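Local coordinates for mutual gliding motility protein C (MglC) (Myxococcus xanthus DK 1622, PDB 7CT3) that probably takes part in the polarity control of gliding motility as a dimeric Roadblock/LC7-domain protein that interacts with its paralog MglB, at residues A[9-12]-A[16-19]; A[48-53]-A[93-98]; A[55-60]-A[79-84]. One frame throughout, in Å; residues are numbered along the deposited sequence.

Contact 1 (A[9-12]-A[16-19]); sequences SVVN and GALA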
loop_
_atom_site.group_PDB
_atom_site.type_symbol
_atom_site.label_atom_id
_atom_site.label_comp_id
_atom_site.label_asym_id
_atom_site.label_seq_id
_atom_site.Cartn_x
_atom_site.Cartn_y
_atom_site.Cartn_z
ATOM N N SER A 9 -9.218 -19.251 -3.749
ATOM C CA SER A 9 -8.968 -18.873 -5.166
ATOM C C SER A 9 -7.844 -17.831 -5.234
ATOM O O SER A 9 -6.952 -17.975 -6.094
ATOM C CB SER A 9 -10.222 -18.379 -5.832
ATOM O OG SER A 9 -9.938 -17.902 -7.139
ATOM N N VAL A 10 -7.863 -16.832 -4.346
ATOM C CA VAL A 10 -6.822 -15.761 -4.325
ATOM C C VAL A 10 -5.460 -16.410 -4.055
ATOM O O VAL A 10 -4.527 -16.193 -4.847
ATOM C CB VAL A 10 -7.138 -14.661 -3.296
ATOM C CG1 VAL A 10 -5.986 -13.677 -3.167
ATOM C CG2 VAL A 10 -8.421 -13.925 -3.641
ATOM N N VAL A 11 -5.353 -17.191 -2.979
ATOM C CA VAL A 11 -4.061 -17.800 -2.546
ATOM C C VAL A 11 -3.548 -18.706 -3.674
ATOM O O VAL A 11 -2.339 -18.662 -3.954
ATOM C CB VAL A 11 -4.209 -18.537 -1.203
ATOM C CG1 VAL A 11 -2.958 -19.325 -0.847
ATOM C CG2 VAL A 11 -4.557 -17.564 -0.085
ATOM N N ASN A 12 -4.439 -19.458 -4.322
ATOM C CA ASN A 12 -4.080 -20.417 -5.401
ATOM C C ASN A 12 -3.507 -19.657 -6.608
ATOM O O ASN A 12 -2.590 -20.191 -7.246
ATOM C CB ASN A 12 -5.267 -21.303 -5.788
ATOM C CG ASN A 12 -5.582 -22.371 -4.760
ATOM O OD1 ASN A 12 -4.793 -22.638 -3.853
ATOM N ND2 ASN A 12 -6.735 -23.006 -4.900
ATOM N N GLY A 16 3.507 -16.804 -3.973
ATOM C CA GLY A 16 4.059 -16.289 -2.706
ATOM C C GLY A 16 2.990 -15.883 -1.702
ATOM O O GLY A 16 3.372 -15.368 -0.640
ATOM N N ALA A 17 1.704 -16.108 -1.998
ATOM C CA ALA A 17 0.574 -15.781 -1.093
ATOM C C ALA A 17 0.706 -16.594 0.201
ATOM O O ALA A 17 0.843 -17.826 0.110
ATOM C CB ALA A 17 -0.747 -16.047 -1.771
ATOM N N LEU A 18 0.676 -15.918 1.352
ATOM C CA LEU A 18 0.701 -16.542 2.703
ATOM C C LEU A 18 -0.733 -16.893 3.107
ATOM O O LEU A 18 -0.969 -18.004 3.605
ATOM C CB LEU A 18 1.303 -15.561 3.713
ATOM C CG LEU A 18 2.825 -15.538 3.841
ATOM C CD1 LEU A 18 3.510 -15.737 2.502
ATOM C CD2 LEU A 18 3.285 -14.241 4.484
ATOM N N ALA A 19 -1.649 -15.946 2.923
ATOM C CA ALA A 19 -3.025 -16.017 3.451
ATOM C C ALA A 19 -3.896 -14.971 2.761
ATOM O O ALA A 19 -3.370 -13.904 2.374
ATOM C CB ALA A 19 -3.008 -15.800 4.945
#
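V11 meets A17 and A19 where helix 4-13 turns back onto strand 17-24. The contact is apolar, and no hydrogen bond crosses it. The two methyls of V11 do different jobs. CG1 stands anti to the backbone N (chi1 172°) and faces the methyl of A17, with V11 CG1 and A17 CB 4.1 Å apart.

Side chain against backbone is the second kind of contact. V11 CG2 lies against the strand backbone, 3.9 Å from A19 C. The methyl of A19 itself points away from the helix. A17 points toward the helix, and its CB lies 3.8 Å from V11 O. The same methyl is also close to V11 CA. The backbones come near here, with V11 CA and A17 CA 5.3 Å apart.

The strand's hydrogen bonds go to its neighbours in the sheet, L18 to A95 and K35, A19 to A95, and the pairing of L18 and A19 with the one residue A95 is a classic beta bulge. Next to V11, V10 packs on L94 and on V108 and T112 of helix 102-117, while the CB of L18 points away from helix 9-12 and its side chain packs on A46 and W47 of helix 44-61. A short helix folded back on the first strand, beside the C-terminal helix and against one face of an antiparallel sheet, is the N-terminal element of a Roadblock/LC7 domain.

Contact 2 (A[48-53]-A[93-98]); sequences VEYANL and VLALHA
Y50 of helix 48-53 sits opposite A95 of strand 93-97, and their CA atoms are 7.5 Å apart. The two backbones are not bonded to each other. The helix keeps its own bonds, N52 N to V48 O at 3.1 Å and L53 N to Y50 O.

The tyrosine ring reaches from helix to strand. Its CG is anti to the backbone N (chi1 -176°), which sends the ring toward the strand. The methyl of A95 lies over one face in a CH-pi contact. A95 CB is 3.7 Å from the centroid of the Y50 ring and 14° off the ring normal, shifted toward the rim on the side of CE1 and CZ. The hydroxyl end passes V93, with Y50 OH 4.2 Å from V93 CG2. One water joins Y50 OH, at 2.6 Å, to V93 O, to which it donates a bond of 3.1 Å. An alanine in place of Y50 would probably leave the A95 methyl without its aromatic cover and the water without its hydroxyl partner. L57 also touches Y50, and L53 packs on V69 of the second subunit. This is the central helix of a Roadblock/LC7 domain packed on one face of its antiparallel sheet.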
loop_
_atom_site.group_PDB
_atom_site.type_symbol
_atom_site.label_atom_id
_atom_site.label_comp_id
_atom_site.label_asym_id
_atom_site.label_seq_id
_atom_site.Cartn_x
_atom_site.Cartn_y
_atom_site.Cartn_z
ATOM N N VAL A 48 6.305 -14.426 11.058
ATOM C CA VAL A 48 6.677 -13.564 12.217
ATOM C C VAL A 48 6.330 -12.109 11.876
ATOM O O VAL A 48 5.632 -11.471 12.676
ATOM C CB VAL A 48 8.159 -13.738 12.595
ATOM C CG1 VAL A 48 8.664 -12.630 13.508
ATOM C CG2 VAL A 48 8.400 -15.098 13.229
ATOM N N GLU A 49 6.781 -11.606 10.723
ATOM C CA GLU A 49 6.535 -10.197 10.316
ATOM C C GLU A 49 5.036 -9.983 10.088
ATOM O O GLU A 49 4.531 -8.928 10.522
ATOM C CB GLU A 49 7.381 -9.818 9.101
ATOM C CG GLU A 49 8.859 -9.772 9.434
ATOM C CD GLU A 49 9.713 -8.937 8.505
ATOM O OE1 GLU A 49 9.189 -8.471 7.479
ATOM O OE2 GLU A 49 10.904 -8.759 8.812
ATOM N N TYR A 50 4.331 -10.948 9.490
ATOM C CA TYR A 50 2.866 -10.842 9.257
ATOM C C TYR A 50 2.142 -10.659 10.599
ATOM O O TYR A 50 1.305 -9.744 10.714
ATOM C CB TYR A 50 2.333 -12.038 8.464
ATOM C CG TYR A 50 0.869 -11.939 8.106
ATOM C CD1 TYR A 50 0.272 -10.716 7.838
ATOM C CD2 TYR A 50 0.076 -13.072 8.033
ATOM C CE1 TYR A 50 -1.073 -10.619 7.519
ATOM C CE2 TYR A 50 -1.271 -12.993 7.711
ATOM C CZ TYR A 50 -1.847 -11.763 7.454
ATOM O OH TYR A 50 -3.171 -11.670 7.137
ATOM N N ALA A 51 2.467 -11.484 11.597
ATOM C CA ALA A 51 1.936 -11.367 12.974
ATOM C C ALA A 51 2.193 -9.947 13.494
ATOM O O ALA A 51 1.278 -9.353 14.069
ATOM C CB ALA A 51 2.566 -12.405 13.866
ATOM N N ASN A 52 3.393 -9.414 13.266
ATOM C CA ASN A 52 3.825 -8.094 13.798
ATOM C C ASN A 52 3.208 -6.941 12.989
ATOM O O ASN A 52 3.363 -5.794 13.435
ATOM C CB ASN A 52 5.351 -8.001 13.852
ATOM C CG ASN A 52 5.945 -8.926 14.892
ATOM O OD1 ASN A 52 5.255 -9.336 15.818
ATOM N ND2 ASN A 52 7.208 -9.282 14.737
ATOM N N LEU A 53 2.548 -7.220 11.858
ATOM C CA LEU A 53 1.846 -6.200 11.029
ATOM C C LEU A 53 0.366 -6.108 11.426
ATOM O O LEU A 53 -0.250 -5.095 11.081
ATOM C CB LEU A 53 1.953 -6.555 9.539
ATOM C CG LEU A 53 3.321 -6.372 8.882
ATOM C CD1 LEU A 53 3.293 -6.869 7.444
ATOM C CD2 LEU A 53 3.775 -4.921 8.921
ATOM N N VAL A 93 -8.037 -8.977 3.247
ATOM C CA VAL A 93 -6.557 -8.781 3.305
ATOM C C VAL A 93 -5.864 -9.982 2.659
ATOM O O VAL A 93 -6.150 -11.127 3.048
ATOM C CB VAL A 93 -6.041 -8.515 4.735
ATOM C CG1 VAL A 93 -6.566 -9.512 5.747
ATOM C CG2 VAL A 93 -4.520 -8.453 4.785
ATOM N N LEU A 94 -4.991 -9.700 1.692
ATOM C CA LEU A 94 -4.033 -10.662 1.108
ATOM C C LEU A 94 -2.639 -10.336 1.645
ATOM O O LEU A 94 -2.222 -9.164 1.550
ATOM C CB LEU A 94 -4.082 -10.551 -0.417
ATOM C CG LEU A 94 -2.982 -11.296 -1.169
ATOM C CD1 LEU A 94 -3.058 -12.795 -0.911
ATOM C CD2 LEU A 94 -3.074 -11.000 -2.658
ATOM N N ALA A 95 -1.966 -11.335 2.212
ATOM C CA ALA A 95 -0.549 -11.262 2.631
ATOM C C ALA A 95 0.250 -12.177 1.708
ATOM O O ALA A 95 -0.188 -13.327 1.499
ATOM C CB ALA A 95 -0.397 -11.663 4.076
ATOM N N LEU A 96 1.360 -11.684 1.161
ATOM C CA LEU A 96 2.281 -12.534 0.370
ATOM C C LEU A 96 3.727 -12.250 0.781
ATOM O O LEU A 96 3.998 -11.164 1.313
ATOM C CB LEU A 96 2.026 -12.323 -1.128
ATOM C CG LEU A 96 2.150 -10.902 -1.673
ATOM C CD1 LEU A 96 2.677 -10.926 -3.094
ATOM C CD2 LEU A 96 0.817 -10.170 -1.634
ATOM N N HIS A 97 4.608 -13.234 0.586
ATOM C CA HIS A 97 6.076 -13.090 0.755
ATOM C C HIS A 97 6.553 -11.967 -0.175
ATOM O O HIS A 97 5.961 -11.822 -1.258
ATOM C CB HIS A 97 6.767 -14.435 0.485
ATOM C CG HIS A 97 8.215 -14.430 0.824
ATOM N ND1 HIS A 97 9.171 -13.934 -0.038
ATOM C CD2 HIS A 97 8.876 -14.859 1.920
ATOM C CE1 HIS A 97 10.360 -14.048 0.516
ATOM N NE2 HIS A 97 10.206 -14.617 1.715
ATOM N N ALA A 98 7.574 -11.208 0.230
ATOM C CA ALA A 98 8.109 -10.030 -0.499
ATOM C C ALA A 98 8.628 -10.421 -1.891
ATOM O O ALA A 98 8.708 -9.526 -2.748
ATOM C CB ALA A 98 9.198 -9.367 0.310
HETATM O O HOH W 1 -4.648 -12.644 5.262
#

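Contact 3 (A[55-60]-A[79-84]); sequences TQLRNA and VLTVMR
Where L57 meets T81 and M83 no flat side chain takes part; the flat groups sit elsewhere on the helix. There R58 NH2 bonds N59 OD1 at 3.1 Å, in the carbonyl plane and on a lone pair, with a C=O...donor angle of 145°. The oxygen is tilted somewhat from the guanidinium plane. A weak bond runs from N59 ND2 to Q56 OE1. R58 NH1 has a salt bridge to E62 and a bond to F25 O.

Helix 55-60 and strand 79-84 run at 35° to each other, their axes 10.2 Å apart. This is the helix-on-sheet packing of the Roadblock/LC7 fold, and the strand is hydrogen-bonded to strand 90-97 on one side and, through M83 and V72 among others, to strand 71-75 on the other.

L57 and T81 meet tip to tip. L57 CD2 lies only 3.2 Å from T81 OG1, a tight approach. The hydroxyl's polar need is met by V74 O. M83, a selenomethionine, comes across L57 at a slant. A turn about its CG-SE bond (chi3 -85°) brings M83 CE within 3.6 Å of L57 CD2. M83 SE is also 3.6 Å from L57 O. A60 CB touches M83 CE more loosely, at 4.5 Å.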
loop_
_atom_site.group_PDB
_atom_site.type_symbol
_atom_site.label_atom_id
_atom_site.label_comp_id
_atom_site.label_asym_id
_atom_site.label_seq_id
_atom_site.Cartn_x
_atom_site.Cartn_y
_atom_site.Cartn_z
ATOM N N THR A 55 -1.735 -5.482 13.954
ATOM C CA THR A 55 -2.258 -4.261 14.628
ATOM C C THR A 55 -2.323 -3.108 13.621
ATOM O O THR A 55 -3.371 -2.423 13.559
ATOM C CB THR A 55 -1.400 -3.857 15.830
ATOM O OG1 THR A 55 -1.435 -4.944 16.751
ATOM C CG2 THR A 55 -1.887 -2.594 16.510
ATOM N N GLN A 56 -1.236 -2.908 12.871
ATOM C CA GLN A 56 -1.056 -1.757 11.947
ATOM C C GLN A 56 -1.929 -1.947 10.700
ATOM O O GLN A 56 -2.456 -0.935 10.204
ATOM C CB GLN A 56 0.424 -1.580 11.608
ATOM C CG GLN A 56 1.305 -1.355 12.828
ATOM C CD GLN A 56 0.689 -0.393 13.819
ATOM O OE1 GLN A 56 0.309 0.729 13.479
ATOM N NE2 GLN A 56 0.587 -0.829 15.065
ATOM N N LEU A 57 -2.093 -3.183 10.215
ATOM C CA LEU A 57 -3.005 -3.494 9.080
ATOM C C LEU A 57 -4.401 -2.953 9.404
ATOM O O LEU A 57 -4.965 -2.235 8.570
ATOM C CB LEU A 57 -3.062 -5.006 8.827
ATOM C CG LEU A 57 -1.819 -5.620 8.191
ATOM C CD1 LEU A 57 -1.932 -7.134 8.133
ATOM C CD2 LEU A 57 -1.589 -5.059 6.801
ATOM N N ARG A 58 -4.935 -3.285 10.581
ATOM C CA ARG A 58 -6.319 -2.900 10.966
ATOM C C ARG A 58 -6.392 -1.373 11.120
ATOM O O ARG A 58 -7.434 -0.799 10.763
ATOM C CB ARG A 58 -6.761 -3.641 12.230
ATOM C CG ARG A 58 -8.260 -3.564 12.497
ATOM C CD ARG A 58 -8.576 -3.197 13.938
ATOM N NE ARG A 58 -8.058 -1.870 14.248
ATOM C CZ ARG A 58 -8.702 -0.721 14.039
ATOM N NH1 ARG A 58 -9.927 -0.710 13.538
ATOM N NH2 ARG A 58 -8.111 0.422 14.341
ATOM N N ASN A 59 -5.330 -0.732 11.615
ATOM C CA ASN A 59 -5.273 0.749 11.763
ATOM C C ASN A 59 -5.361 1.396 10.373
ATOM O O ASN A 59 -6.218 2.277 10.185
ATOM C CB ASN A 59 -4.017 1.213 12.504
ATOM C CG ASN A 59 -4.015 0.854 13.975
ATOM O OD1 ASN A 59 -5.056 0.561 14.564
ATOM N ND2 ASN A 59 -2.842 0.878 14.581
ATOM N N ALA A 60 -4.499 0.988 9.439
ATOM C CA ALA A 60 -4.442 1.540 8.063
ATOM C C ALA A 60 -5.734 1.196 7.307
ATOM O O ALA A 60 -6.195 2.033 6.503
ATOM C CB ALA A 60 -3.217 1.031 7.343
ATOM N N VAL A 79 7.142 -9.191 4.024
ATOM C CA VAL A 79 5.688 -9.426 3.784
ATOM C C VAL A 79 5.074 -8.187 3.143
ATOM O O VAL A 79 5.337 -7.074 3.631
ATOM C CB VAL A 79 4.932 -9.787 5.074
ATOM C CG1 VAL A 79 3.449 -10.012 4.810
ATOM C CG2 VAL A 79 5.541 -10.995 5.761
ATOM N N LEU A 80 4.277 -8.409 2.099
ATOM C CA LEU A 80 3.450 -7.374 1.436
ATOM C C LEU A 80 1.985 -7.699 1.717
ATOM O O LEU A 80 1.644 -8.898 1.785
ATOM C CB LEU A 80 3.735 -7.371 -0.066
ATOM C CG LEU A 80 5.206 -7.452 -0.464
ATOM C CD1 LEU A 80 5.345 -7.498 -1.976
ATOM C CD2 LEU A 80 6.002 -6.289 0.110
ATOM N N THR A 81 1.158 -6.674 1.892
ATOM C CA THR A 81 -0.302 -6.835 2.084
ATOM C C THR A 81 -1.043 -5.945 1.091
ATOM O O THR A 81 -0.486 -4.906 0.670
ATOM C CB THR A 81 -0.739 -6.573 3.529
ATOM O OG1 THR A 81 -0.536 -5.193 3.827
ATOM C CG2 THR A 81 -0.003 -7.451 4.519
ATOM N N VAL A 82 -2.240 -6.386 0.724
ATOM C CA VAL A 82 -3.233 -5.633 -0.085
ATOM C C VAL A 82 -4.570 -5.809 0.618
ATOM O O VAL A 82 -4.931 -6.938 0.948
ATOM C CB VAL A 82 -3.323 -6.155 -1.530
ATOM C CG1 VAL A 82 -4.146 -5.214 -2.393
ATOM C CG2 VAL A 82 -1.958 -6.402 -2.139
HETATM N N MSE A 83 -5.286 -4.699 0.813
HETATM C CA MSE A 83 -6.560 -4.720 1.508
HETATM C C MSE A 83 -7.593 -3.926 0.719
HETATM O O MSE A 83 -7.268 -2.881 0.157
HETATM C CB MSE A 83 -6.403 -4.124 2.907
HETATM C CG MSE A 83 -5.512 -4.925 3.811
HETATM SE SE MSE A 83 -5.199 -3.934 5.450
HETATM C CE MSE A 83 -3.695 -2.764 4.987
ATOM N N ARG A 84 -8.831 -4.440 0.709
ATOM C CA ARG A 84 -9.972 -3.769 0.105
ATOM C C ARG A 84 -11.185 -3.885 1.035
ATOM O O ARG A 84 -11.244 -4.842 1.832
ATOM C CB ARG A 84 -10.315 -4.374 -1.261
ATOM C CG ARG A 84 -9.296 -4.063 -2.346
ATOM C CD ARG A 84 -9.744 -4.485 -3.731
ATOM N NE ARG A 84 -8.881 -3.824 -4.695
ATOM C CZ ARG A 84 -9.162 -2.700 -5.348
ATOM N NH1 ARG A 84 -10.335 -2.103 -5.217
ATOM N NH2 ARG A 84 -8.264 -2.191 -6.166
#

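In the fold
From the N terminus, contact 1 closes first, a short turn that folds helix 4-13 back onto strand 17-24. It is complete before the other two begin. Contact 2 opens next on helix 44-61 and closes late, on strand 90-97. Contact 3 starts further along the same helix and closes earlier, on strand 79-87, so it lies wholly within the span of contact 2. All three reach one antiparallel sheet. Strand 90-97 lies between 17-24 and 79-87 and is bonded to both, which links contact 1 to contact 2 and contact 2 to contact 3. Helix 44-61 carries contacts 2 and 3, whose centres are about 8 Å apart. Both also touch the second subunit.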